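Local coordinates for protein RsfP (Uncultured bacterium, PDB 4GLJ) that probably catalyses the phosphate-dependent cleavage of 5'-methylthioadenosine into adenine and methylthioribose 1-phosphate, and also binds the dye rhodamine B, at residues 40-46 / 77-83; 45-49 / 61-67; 110-116 / 164-170; 116-120 / 200-205. One frame throughout, in Å; residues are numbered along the deposited sequence.

Contact 1: 40-46 / 77-83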
# COMPACT_ATOMS: atom_id res chain seq x y z
N THR A 40 12.79 -8.65 23.20
CA THR A 40 13.30 -8.97 21.88
C THR A 40 14.00 -7.73 21.31
O THR A 40 13.82 -6.60 21.83
CB THR A 40 12.24 -9.46 20.87
OG1 THR A 40 11.62 -8.32 20.27
CG2 THR A 40 11.18 -10.47 21.46
N PRO A 41 14.80 -7.94 20.25
CA PRO A 41 15.38 -6.78 19.58
C PRO A 41 14.32 -5.87 18.92
O PRO A 41 14.67 -4.75 18.50
CB PRO A 41 16.32 -7.41 18.52
CG PRO A 41 16.63 -8.77 19.07
CD PRO A 41 15.33 -9.20 19.69
N TYR A 42 13.06 -6.29 18.89
CA TYR A 42 11.96 -5.53 18.27
C TYR A 42 11.01 -4.98 19.32
O TYR A 42 9.91 -4.60 19.01
CB TYR A 42 11.18 -6.41 17.25
CG TYR A 42 12.17 -6.93 16.28
CD1 TYR A 42 12.68 -8.21 16.40
CD2 TYR A 42 12.66 -6.12 15.26
CE1 TYR A 42 13.66 -8.67 15.55
CE2 TYR A 42 13.65 -6.59 14.41
CZ TYR A 42 14.13 -7.90 14.59
OH TYR A 42 15.09 -8.43 13.77
N GLY A 43 11.45 -4.97 20.56
CA GLY A 43 10.66 -4.49 21.66
C GLY A 43 9.81 -5.60 22.21
O GLY A 43 10.12 -6.79 22.00
N GLU A 44 8.74 -5.22 22.91
CA GLU A 44 7.95 -6.19 23.64
C GLU A 44 6.88 -6.82 22.78
O GLU A 44 6.25 -6.16 21.94
CB GLU A 44 7.29 -5.52 24.85
CG GLU A 44 8.28 -4.78 25.73
CD GLU A 44 7.70 -4.46 27.11
OE1 GLU A 44 6.74 -3.65 27.14
OE2 GLU A 44 8.21 -5.01 28.13
N PRO A 45 6.63 -8.14 23.00
CA PRO A 45 5.47 -8.78 22.38
C PRO A 45 4.18 -8.14 22.86
O PRO A 45 4.26 -7.34 23.83
CB PRO A 45 5.52 -10.22 22.90
CG PRO A 45 6.92 -10.38 23.34
CD PRO A 45 7.37 -9.04 23.87
N SER A 46 3.05 -8.53 22.25
CA SER A 46 1.77 -7.94 22.55
C SER A 46 1.39 -8.08 24.02
O SER A 46 0.76 -7.20 24.55
CB SER A 46 0.69 -8.58 21.75
OG SER A 46 0.81 -8.39 20.38
N PRO A 77 2.78 -5.64 17.60
CA PRO A 77 4.19 -5.74 17.31
C PRO A 77 4.49 -7.15 16.70
O PRO A 77 5.05 -8.07 17.39
CB PRO A 77 4.83 -5.59 18.72
CG PRO A 77 3.82 -6.32 19.63
CD PRO A 77 2.47 -6.00 19.01
N TYR A 78 4.22 -7.28 15.40
CA TYR A 78 4.35 -8.62 14.78
C TYR A 78 5.77 -9.18 14.87
O TYR A 78 5.89 -10.37 15.09
CB TYR A 78 3.95 -8.49 13.28
CG TYR A 78 2.48 -8.22 13.12
CD1 TYR A 78 1.56 -9.23 13.23
CD2 TYR A 78 2.04 -6.90 12.93
CE1 TYR A 78 0.20 -8.94 13.13
CE2 TYR A 78 0.67 -6.61 12.84
CZ TYR A 78 -0.20 -7.60 13.00
OH TYR A 78 -1.52 -7.36 12.89
N ARG A 79 6.81 -8.39 14.63
CA ARG A 79 8.18 -8.86 14.69
C ARG A 79 8.61 -9.32 16.08
O ARG A 79 9.11 -10.38 16.20
CB ARG A 79 9.15 -7.81 14.16
CG ARG A 79 9.26 -7.68 12.65
CD ARG A 79 10.19 -6.56 12.24
NE ARG A 79 9.78 -5.32 12.85
CZ ARG A 79 10.51 -4.23 12.93
NH1 ARG A 79 11.71 -4.16 12.42
NH2 ARG A 79 10.00 -3.19 13.53
N ALA A 80 8.34 -8.54 17.13
CA ALA A 80 8.49 -9.03 18.54
C ALA A 80 7.77 -10.30 18.87
O ALA A 80 8.34 -11.16 19.53
CB ALA A 80 8.20 -7.91 19.56
N ASN A 81 6.52 -10.44 18.45
CA ASN A 81 5.74 -11.64 18.79
C ASN A 81 6.36 -12.91 18.17
O ASN A 81 6.51 -13.92 18.85
CB ASN A 81 4.31 -11.49 18.23
CG ASN A 81 3.48 -10.46 19.01
OD1 ASN A 81 3.89 -10.05 20.12
ND2 ASN A 81 2.29 -10.08 18.48
N ILE A 82 6.76 -12.81 16.90
CA ILE A 82 7.27 -14.00 16.19
C ILE A 82 8.65 -14.22 16.72
O ILE A 82 9.01 -15.35 16.96
CB ILE A 82 7.24 -13.72 14.63
CG1 ILE A 82 5.79 -13.73 14.09
CG2 ILE A 82 8.06 -14.78 13.89
CD1 ILE A 82 4.96 -14.97 14.41
N TYR A 83 9.44 -13.15 16.96
CA TYR A 83 10.79 -13.35 17.46
C TYR A 83 10.73 -14.05 18.85
O TYR A 83 11.49 -15.01 19.16
CB TYR A 83 11.54 -12.03 17.61
CG TYR A 83 13.06 -12.21 17.81
CD1 TYR A 83 13.94 -12.19 16.72
CD2 TYR A 83 13.62 -12.41 19.09
CE1 TYR A 83 15.33 -12.36 16.90
CE2 TYR A 83 15.01 -12.58 19.28
CZ TYR A 83 15.84 -12.56 18.17
OH TYR A 83 17.20 -12.76 18.31
O HOH W 1 7.52 -5.77 16.81
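Pro41 CD lies over one face of the Tyr83 ring, a CH-pi contact 3.7 Å from the ring centroid, while the edge of Tyr42 is directed toward the face of Tyr83 in an offset edge-to-face pair with planes at 61°. Around Tyr42, Tyr83 CD1 sits at the edge and Arg79 CB over a face. Beyond CB the arginine bends at chi3, and one face of its guanidinium meets Tyr42 CD2, with the two planes 46° apart. The motif is a type I turn, Thr40 to Gly43, combined with an ST turn and laid across the start of helix 78-87. Thr40 OG1 accepts the N-H of Tyr42 and donates to Gly43 O, so one hydroxyl ties the turn together; chi1 of 84° tucks it between backbone N and carbonyl carbon. Alanine suits position 80 because its short methyl lets the loop lie close, with Ala80 CB 3.3 Å from Gly43 O. The Tyr83 hydroxyl reaches past the contact to Ala294 N. Pro77, at the N-cap position, packs its ring against the loop, CG 3.4 Å from Glu44 O, and water 1 accepts from Ala80 N. The Asn81 amide closes this end with two bonds: Ser46 N gives its hydrogen to an in-plane lone pair of OD1 at 2.7 Å, and Asn81 ND2 donates to Ser46 OG, itself bonded to Arg64 O, at 2.9 Å.

Contact 2: 45-49 / 61-67; sequences PSDDI and FLTRHGQ. With PO4 (phosphate ion), chain D.
Ser46 OG donates to Arg64 O at 2.7 Å, approaching with a 35° tilt from the carbonyl plane. The side chain sets OG opposite its own carbonyl carbon, which points the hydroxyl at the turn that follows strand 57-63. Were Ser46 an alanine, Arg64 O would probably lose this donor and Asn81 ND2 its acceptor, weakening the tie between loop and turn. Asp47 has CG anti to the backbone N (chi1 -173°), which carries its carboxylate across Gln67; OD2 stays 3.5 Å from Gln67 NE2. Further along, Leu62 sends CD1 against Ile49 CG1 at 3.9 Å, a branched pair well suited to a buried spot.

Thr63 to Gly66 form a type I turn at the strand end, and this turn carries part of the phosphate site, consistent with the phosphate-dependent chemistry of the phosphorylase superfamily. Arg64 runs straight through chi2, then bends at chi3, so that NH1 donates to phosphate O4 at 2.8 Å while NE is held by a salt bridge to Glu203. The same O4 takes a bond from His65 NE2 at 2.8 Å, with the phosphorus near the imidazole plane; Leu71 O fixes the ring's rotation through ND1. Ser22 N, Ala98 N and Thr199 OG1 also bond to the ion, which probably came from the crystallisation liquor; His65 also lines the rhodamine B pocket. Glycine fits position 66, where phi is positive and a beta carbon would crowd Ser46 O. Water 2 links Ser46 O to Gln67 N, and water 3 joins Asp48 O and Phe61 O to Thr63 N.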
# COMPACT_ATOMS: atom_id res chain seq x y z
N PRO A 45 6.63 -8.14 23.00
CA PRO A 45 5.47 -8.78 22.38
C PRO A 45 4.18 -8.14 22.86
O PRO A 45 4.26 -7.34 23.83
CB PRO A 45 5.52 -10.22 22.90
CG PRO A 45 6.92 -10.38 23.34
CD PRO A 45 7.37 -9.04 23.87
N SER A 46 3.05 -8.53 22.25
CA SER A 46 1.77 -7.94 22.55
C SER A 46 1.39 -8.08 24.02
O SER A 46 0.76 -7.20 24.55
CB SER A 46 0.69 -8.58 21.75
OG SER A 46 0.81 -8.39 20.38
N ASP A 47 1.79 -9.18 24.67
CA ASP A 47 1.51 -9.41 26.09
C ASP A 47 2.53 -10.45 26.54
O ASP A 47 3.21 -11.05 25.69
CB ASP A 47 0.09 -9.98 26.17
CG ASP A 47 -0.44 -10.12 27.58
OD1 ASP A 47 0.14 -9.58 28.56
OD2 ASP A 47 -1.49 -10.84 27.69
N ASP A 48 2.62 -10.71 27.85
CA ASP A 48 3.39 -11.84 28.35
C ASP A 48 2.89 -13.12 27.68
O ASP A 48 1.70 -13.27 27.47
CB ASP A 48 3.21 -11.97 29.87
CG ASP A 48 3.83 -10.81 30.63
OD1 ASP A 48 4.64 -10.03 30.06
OD2 ASP A 48 3.53 -10.68 31.82
N ILE A 49 3.79 -13.96 27.22
CA ILE A 49 3.41 -15.23 26.67
C ILE A 49 3.05 -16.21 27.81
O ILE A 49 3.79 -16.34 28.82
CB ILE A 49 4.54 -15.69 25.76
CG1 ILE A 49 4.51 -14.81 24.50
CG2 ILE A 49 4.43 -17.17 25.39
CD1 ILE A 49 5.88 -14.70 23.89
N PHE A 61 0.91 -19.58 24.44
CA PHE A 61 -0.31 -18.88 24.03
C PHE A 61 0.03 -17.38 24.04
O PHE A 61 0.54 -16.86 25.06
CB PHE A 61 -1.53 -19.12 24.96
CG PHE A 61 -2.75 -18.34 24.51
CD1 PHE A 61 -3.47 -18.74 23.36
CD2 PHE A 61 -3.12 -17.13 25.14
CE1 PHE A 61 -4.57 -17.99 22.90
CE2 PHE A 61 -4.21 -16.37 24.67
CZ PHE A 61 -4.94 -16.81 23.56
N LEU A 62 -0.20 -16.72 22.91
CA LEU A 62 0.11 -15.26 22.81
C LEU A 62 -1.22 -14.59 22.35
O LEU A 62 -1.79 -15.00 21.35
CB LEU A 62 1.21 -15.05 21.78
CG LEU A 62 1.56 -13.58 21.46
CD1 LEU A 62 1.64 -12.82 22.79
CD2 LEU A 62 2.92 -13.52 20.78
N THR A 63 -1.73 -13.62 23.12
CA THR A 63 -2.94 -12.87 22.72
C THR A 63 -2.48 -11.80 21.81
O THR A 63 -1.81 -10.88 22.26
CB THR A 63 -3.56 -12.14 23.92
OG1 THR A 63 -3.76 -13.10 24.93
CG2 THR A 63 -4.89 -11.57 23.50
N ARG A 64 -2.83 -11.91 20.52
CA ARG A 64 -2.35 -10.96 19.56
C ARG A 64 -2.63 -9.44 19.90
O ARG A 64 -1.75 -8.54 19.70
CB ARG A 64 -2.99 -11.35 18.19
CG ARG A 64 -2.53 -10.45 17.11
CD ARG A 64 -3.13 -10.79 15.77
NE ARG A 64 -2.80 -12.13 15.27
CZ ARG A 64 -3.63 -13.16 15.09
NH1 ARG A 64 -4.90 -13.10 15.48
NH2 ARG A 64 -3.16 -14.31 14.56
N HIS A 65 -3.83 -9.17 20.38
CA HIS A 65 -4.26 -7.77 20.66
C HIS A 65 -3.92 -7.27 22.02
O HIS A 65 -4.23 -6.13 22.32
CB HIS A 65 -5.74 -7.58 20.40
CG HIS A 65 -6.11 -7.74 18.94
ND1 HIS A 65 -5.90 -6.77 18.03
CD2 HIS A 65 -6.59 -8.84 18.23
CE1 HIS A 65 -6.31 -7.18 16.80
NE2 HIS A 65 -6.71 -8.46 16.92
N GLY A 66 -3.21 -8.09 22.80
CA GLY A 66 -2.87 -7.82 24.20
C GLY A 66 -4.02 -8.03 25.15
O GLY A 66 -5.17 -8.21 24.74
N GLN A 67 -3.73 -7.94 26.45
CA GLN A 67 -4.82 -7.98 27.42
C GLN A 67 -5.79 -6.81 27.27
O GLN A 67 -5.41 -5.66 26.95
CB GLN A 67 -4.30 -8.16 28.86
CG GLN A 67 -5.21 -9.09 29.69
CD GLN A 67 -5.74 -10.30 28.91
OE1 GLN A 67 -6.94 -10.36 28.53
NE2 GLN A 67 -4.85 -11.27 28.63
P PO4 D . -7.85 -11.10 14.73
O1 PO4 D . -8.74 -9.89 14.75
O2 PO4 D . -8.74 -12.19 15.29
O3 PO4 D . -7.47 -11.28 13.31
O4 PO4 D . -6.61 -10.95 15.62
O HOH W 2 -1.13 -6.74 26.93
O HOH W 3 -0.64 -14.07 26.00

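Contact 3: 110-116 / 164-170; sequences DMVIPDQ and QCHAKAT
The His166 ring sets its edge against the Asp110 carboxylate and the Met111 carbonyl oxygen, with His166 CD2 3.4 Å from Met111 O. NE2 donates to Asp110 OD2 at 2.9 Å; OD2 lies nearly in the imidazole plane, yet NE2 comes to it from above the carboxylate plane, the two planes being 50° apart. Asp110 OD1 accepts Gln164 N, also from above. From there the strands run parallel, 14° apart, linked by Met111 N to Gln164 O, His166 N to Met111 O and Ile113 N to His166 O. They are the two strands of a beta-alpha-beta crossover whose helix, 145-157, packs on the face holding Ile113 and Cys165; there Cys165 SG rests 3.7 Å from Ile113 CG1. On the other side, Val112 CG1 presses tightly on Ala169 CB, at 3.5 Å, where a small residue is needed. Both strands turn a corner, at Asp115 and at Lys168, and Ala169 O then accepts from two backbone donors, Asp115 N at 2.8 Å and Gln116 N at 3.0 Å. Back at Asp110, OD2 also accepts Lys107 N; with so many N-H groups turned toward it, the carboxylate is likely to stay ionised and to favour a protonated His166.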
# COMPACT_ATOMS: atom_id res chain seq x y z
N ASP A 110 -19.06 -20.55 10.90
CA ASP A 110 -18.23 -21.51 10.21
C ASP A 110 -16.78 -21.21 10.55
O ASP A 110 -16.41 -20.04 10.95
CB ASP A 110 -18.37 -21.42 8.70
CG ASP A 110 -19.68 -22.00 8.17
OD1 ASP A 110 -20.48 -22.63 8.94
OD2 ASP A 110 -19.92 -21.77 6.94
N MET A 111 -15.95 -22.23 10.38
CA MET A 111 -14.49 -22.00 10.32
C MET A 111 -13.95 -22.28 8.94
O MET A 111 -14.59 -23.01 8.15
CB MET A 111 -13.76 -22.83 11.37
CG MET A 111 -14.45 -22.72 12.75
SD MET A 111 -13.45 -23.52 14.03
CE MET A 111 -14.54 -23.45 15.45
N VAL A 112 -12.81 -21.67 8.67
CA VAL A 112 -12.19 -21.70 7.39
C VAL A 112 -10.70 -21.92 7.65
O VAL A 112 -10.07 -21.27 8.51
CB VAL A 112 -12.43 -20.38 6.61
CG1 VAL A 112 -11.72 -20.45 5.26
CG2 VAL A 112 -13.94 -20.19 6.35
N ILE A 113 -10.14 -22.86 6.91
CA ILE A 113 -8.68 -23.09 6.99
C ILE A 113 -8.08 -22.67 5.62
O ILE A 113 -8.06 -23.45 4.66
CB ILE A 113 -8.33 -24.62 7.22
CG1 ILE A 113 -9.18 -25.20 8.35
CG2 ILE A 113 -6.81 -24.83 7.45
CD1 ILE A 113 -9.04 -24.43 9.62
N PRO A 114 -7.65 -21.44 5.52
CA PRO A 114 -7.22 -20.99 4.17
C PRO A 114 -5.92 -21.65 3.74
O PRO A 114 -5.15 -22.17 4.60
CB PRO A 114 -7.03 -19.47 4.38
CG PRO A 114 -6.73 -19.34 5.87
CD PRO A 114 -7.69 -20.35 6.50
N ASP A 115 -5.69 -21.73 2.43
CA ASP A 115 -4.42 -22.22 1.99
C ASP A 115 -3.67 -21.07 1.31
O ASP A 115 -2.47 -21.21 1.03
CB ASP A 115 -4.60 -23.44 1.05
CG ASP A 115 -5.33 -23.09 -0.25
OD1 ASP A 115 -6.17 -22.17 -0.30
OD2 ASP A 115 -5.06 -23.75 -1.26
N GLN A 116 -4.34 -19.92 1.06
CA GLN A 116 -3.62 -18.85 0.36
C GLN A 116 -3.90 -17.57 1.08
O GLN A 116 -4.87 -17.47 1.87
CB GLN A 116 -4.06 -18.78 -1.13
CG GLN A 116 -3.33 -19.81 -2.05
CD GLN A 116 -1.79 -19.54 -2.04
OE1 GLN A 116 -1.38 -18.40 -1.93
NE2 GLN A 116 -0.97 -20.60 -2.07
N GLN A 164 -19.84 -25.36 9.77
CA GLN A 164 -18.98 -26.36 9.18
C GLN A 164 -17.61 -25.75 9.00
O GLN A 164 -17.45 -24.57 9.27
CB GLN A 164 -19.55 -26.86 7.86
CG GLN A 164 -19.71 -25.84 6.77
CD GLN A 164 -20.46 -26.44 5.56
OE1 GLN A 164 -20.09 -27.51 5.08
NE2 GLN A 164 -21.52 -25.75 5.08
N CYS A 165 -16.63 -26.53 8.55
CA CYS A 165 -15.29 -26.03 8.33
C CYS A 165 -14.98 -26.18 6.83
O CYS A 165 -15.26 -27.26 6.23
CB CYS A 165 -14.29 -26.90 9.14
SG CYS A 165 -12.60 -26.28 9.06
N HIS A 166 -14.40 -25.16 6.23
CA HIS A 166 -14.05 -25.14 4.84
C HIS A 166 -12.58 -25.06 4.69
O HIS A 166 -11.94 -24.28 5.38
CB HIS A 166 -14.67 -23.93 4.17
CG HIS A 166 -16.12 -23.73 4.46
ND1 HIS A 166 -17.07 -24.10 3.62
CD2 HIS A 166 -16.75 -23.17 5.53
CE1 HIS A 166 -18.25 -23.80 4.14
NE2 HIS A 166 -18.06 -23.23 5.30
N ALA A 167 -11.98 -25.85 3.82
CA ALA A 167 -10.51 -25.69 3.60
C ALA A 167 -10.27 -25.07 2.23
O ALA A 167 -11.21 -24.96 1.47
CB ALA A 167 -9.83 -27.05 3.70
N LYS A 168 -9.03 -24.77 1.89
CA LYS A 168 -8.64 -24.30 0.55
C LYS A 168 -9.29 -22.96 0.13
O LYS A 168 -9.83 -22.83 -0.98
CB LYS A 168 -8.89 -25.31 -0.56
CG LYS A 168 -8.35 -26.72 -0.30
CD LYS A 168 -6.90 -26.74 0.22
CE LYS A 168 -6.40 -28.16 0.55
NZ LYS A 168 -7.25 -29.18 -0.12
N ALA A 169 -9.16 -21.99 0.98
CA ALA A 169 -9.69 -20.62 0.78
C ALA A 169 -8.53 -19.59 0.76
O ALA A 169 -7.38 -19.89 1.21
CB ALA A 169 -10.63 -20.29 1.96
N THR A 170 -8.82 -18.43 0.18
CA THR A 170 -7.85 -17.33 0.15
C THR A 170 -8.23 -16.22 1.13
O THR A 170 -9.37 -15.73 1.06
CB THR A 170 -7.74 -16.73 -1.26
OG1 THR A 170 -7.19 -17.75 -2.09
CG2 THR A 170 -6.80 -15.52 -1.25
O HOH W 4 -22.20 -23.44 6.80
O HOH W 5 -7.24 -20.61 -2.20

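Contact 4: 116-120 / 200-205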
# COMPACT_ATOMS: atom_id res chain seq x y z
N GLN A 116 -4.34 -19.92 1.06
CA GLN A 116 -3.62 -18.85 0.36
C GLN A 116 -3.90 -17.57 1.08
O GLN A 116 -4.87 -17.47 1.87
CB GLN A 116 -4.06 -18.78 -1.13
CG GLN A 116 -3.33 -19.81 -2.05
CD GLN A 116 -1.79 -19.54 -2.04
OE1 GLN A 116 -1.38 -18.40 -1.93
NE2 GLN A 116 -0.97 -20.60 -2.07
N MET A 117 -3.16 -16.53 0.71
CA MET A 117 -3.28 -15.22 1.39
C MET A 117 -2.91 -14.17 0.39
O MET A 117 -2.10 -14.44 -0.55
CB MET A 117 -2.28 -15.11 2.52
CG MET A 117 -2.57 -16.01 3.68
SD MET A 117 -1.26 -15.83 4.87
CE MET A 117 -1.93 -14.58 5.96
N ILE A 118 -3.49 -12.98 0.53
CA ILE A 118 -3.05 -11.85 -0.31
C ILE A 118 -2.79 -10.71 0.69
O ILE A 118 -3.66 -10.41 1.49
CB ILE A 118 -4.17 -11.44 -1.29
CG1 ILE A 118 -4.44 -12.62 -2.33
CG2 ILE A 118 -3.76 -10.08 -1.88
CD1 ILE A 118 -5.55 -12.42 -3.35
N ASP A 119 -1.58 -10.12 0.66
CA ASP A 119 -1.22 -9.09 1.60
C ASP A 119 -1.54 -7.72 1.05
O ASP A 119 -0.81 -7.19 0.21
CB ASP A 119 0.26 -9.16 1.93
CG ASP A 119 0.65 -8.21 3.06
OD1 ASP A 119 -0.22 -7.51 3.61
OD2 ASP A 119 1.86 -8.19 3.40
N MET A 120 -2.68 -7.16 1.48
CA MET A 120 -3.04 -5.77 1.13
C MET A 120 -2.67 -4.74 2.20
O MET A 120 -3.03 -3.58 2.06
CB MET A 120 -4.56 -5.67 0.93
CG MET A 120 -5.02 -6.54 -0.25
SD MET A 120 -4.19 -6.22 -1.82
CE MET A 120 -4.48 -4.49 -2.11
N ASN A 200 -3.23 -11.46 9.78
CA ASN A 200 -2.35 -12.58 9.49
C ASN A 200 -1.19 -12.23 8.55
O ASN A 200 -0.27 -13.03 8.38
CB ASN A 200 -3.17 -13.82 9.08
CG ASN A 200 -3.87 -14.48 10.32
OD1 ASN A 200 -3.91 -15.68 10.42
ND2 ASN A 200 -4.26 -13.66 11.34
N MET A 201 -1.19 -11.01 8.01
CA MET A 201 0.01 -10.40 7.41
C MET A 201 0.36 -9.18 8.24
O MET A 201 -0.51 -8.37 8.51
CB MET A 201 -0.24 -10.01 5.94
CG MET A 201 -0.37 -11.21 5.00
SD MET A 201 1.30 -11.90 4.73
CE MET A 201 0.94 -13.20 3.55
N PRO A 202 1.62 -9.01 8.64
CA PRO A 202 2.80 -9.73 8.11
C PRO A 202 3.15 -10.98 8.94
O PRO A 202 4.17 -11.58 8.66
CB PRO A 202 3.92 -8.68 8.25
CG PRO A 202 3.53 -7.99 9.54
CD PRO A 202 2.03 -7.80 9.40
N GLU A 203 2.26 -11.38 9.86
CA GLU A 203 2.55 -12.53 10.80
C GLU A 203 2.97 -13.77 10.01
O GLU A 203 3.99 -14.39 10.39
CB GLU A 203 1.32 -12.81 11.62
CG GLU A 203 1.53 -13.35 13.00
CD GLU A 203 0.20 -13.45 13.75
OE1 GLU A 203 -0.59 -14.38 13.40
OE2 GLU A 203 -0.11 -12.57 14.61
N ALA A 204 2.28 -14.08 8.90
CA ALA A 204 2.66 -15.29 8.11
C ALA A 204 4.07 -15.16 7.47
O ALA A 204 4.82 -16.16 7.38
CB ALA A 204 1.62 -15.66 7.04
N LYS A 205 4.38 -13.96 6.94
CA LYS A 205 5.71 -13.69 6.34
C LYS A 205 6.83 -13.85 7.42
O LYS A 205 7.90 -14.40 7.14
CB LYS A 205 5.72 -12.23 5.77
CG LYS A 205 4.88 -12.12 4.48
CD LYS A 205 4.88 -10.66 3.99
CE LYS A 205 4.27 -10.71 2.57
NZ LYS A 205 3.92 -9.33 2.03
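Asp119 and Met201 make the nearest backbone approach, 6.1 Å between CA atoms, where strand 116-119 passes the first turns of helix 200-209. The two short axes come within 8.7 Å, with their directions 116° apart, so the strand runs across the helix. The peptide before Pro202 is cis, and Ala204 N donates to Asn200 O. Met117 and Asp119, two apart on the strand, both turn toward the helix, whereas Ile118 between them turns away.

Met117 and Met201 reach toward each other tip to tip, SD of the first 3.7 Å from CE of the second, and Met117 SD rests 3.6 Å from Ala204 CB. The short alanine side chain lets the thioether come this close to the helix, and flexible methionines suit such a shared apolar layer; Met117 has two conformations, so its contacts hold for one of them and are less certain. With CG anti to the backbone N (chi1 -173°), Asp119 lays its carboxylate beside Met201 CB and reaches Lys205. The lysine, extended beyond CG, brings NZ 2.7 Å from Asp119 OD2, a salt bridge on the anti lone pair, while OD1 is bonded to Thr121 OG1. Replacing Asp119 by an alanine would probably leave Lys205 NZ without its charge partner and Thr121 OG1 without this hydrogen-bond partner.

The second subunit covers the strand's edge, where its Thr181 and Glu184 bond to Met117 O and Asp119 N. Strand 169-173 flanks the strand, helix 78-87 packs on the helix through Pro202 and Glu203, and Asn200 bonds Thr216 in strand 213-221.

Overall arrangement
Along the chain, contacts 1 and 2 both start from the loop before strand 49-54, share Pro45 and Ser46, and close before contacts 3 and 4 open; their centres lie 10 Å apart. Contacts 3 and 4 share Gln116 and strand 111-119, their segments alternating in sequence, with centres 15 Å apart. Contacts 1 and 3 lie on opposite sides of the chain's centre, about 28 Å between centres. Contact 4 bridges the two pairs: helix 200-209 touches helix 78-87 of contact 1, and Glu203 makes a salt bridge to Arg64 of contact 2. Contacts 2, 3 and 4 reach the one mixed sheet, which runs from near the phosphate to the subunit interface, touched by contacts 3 and 4.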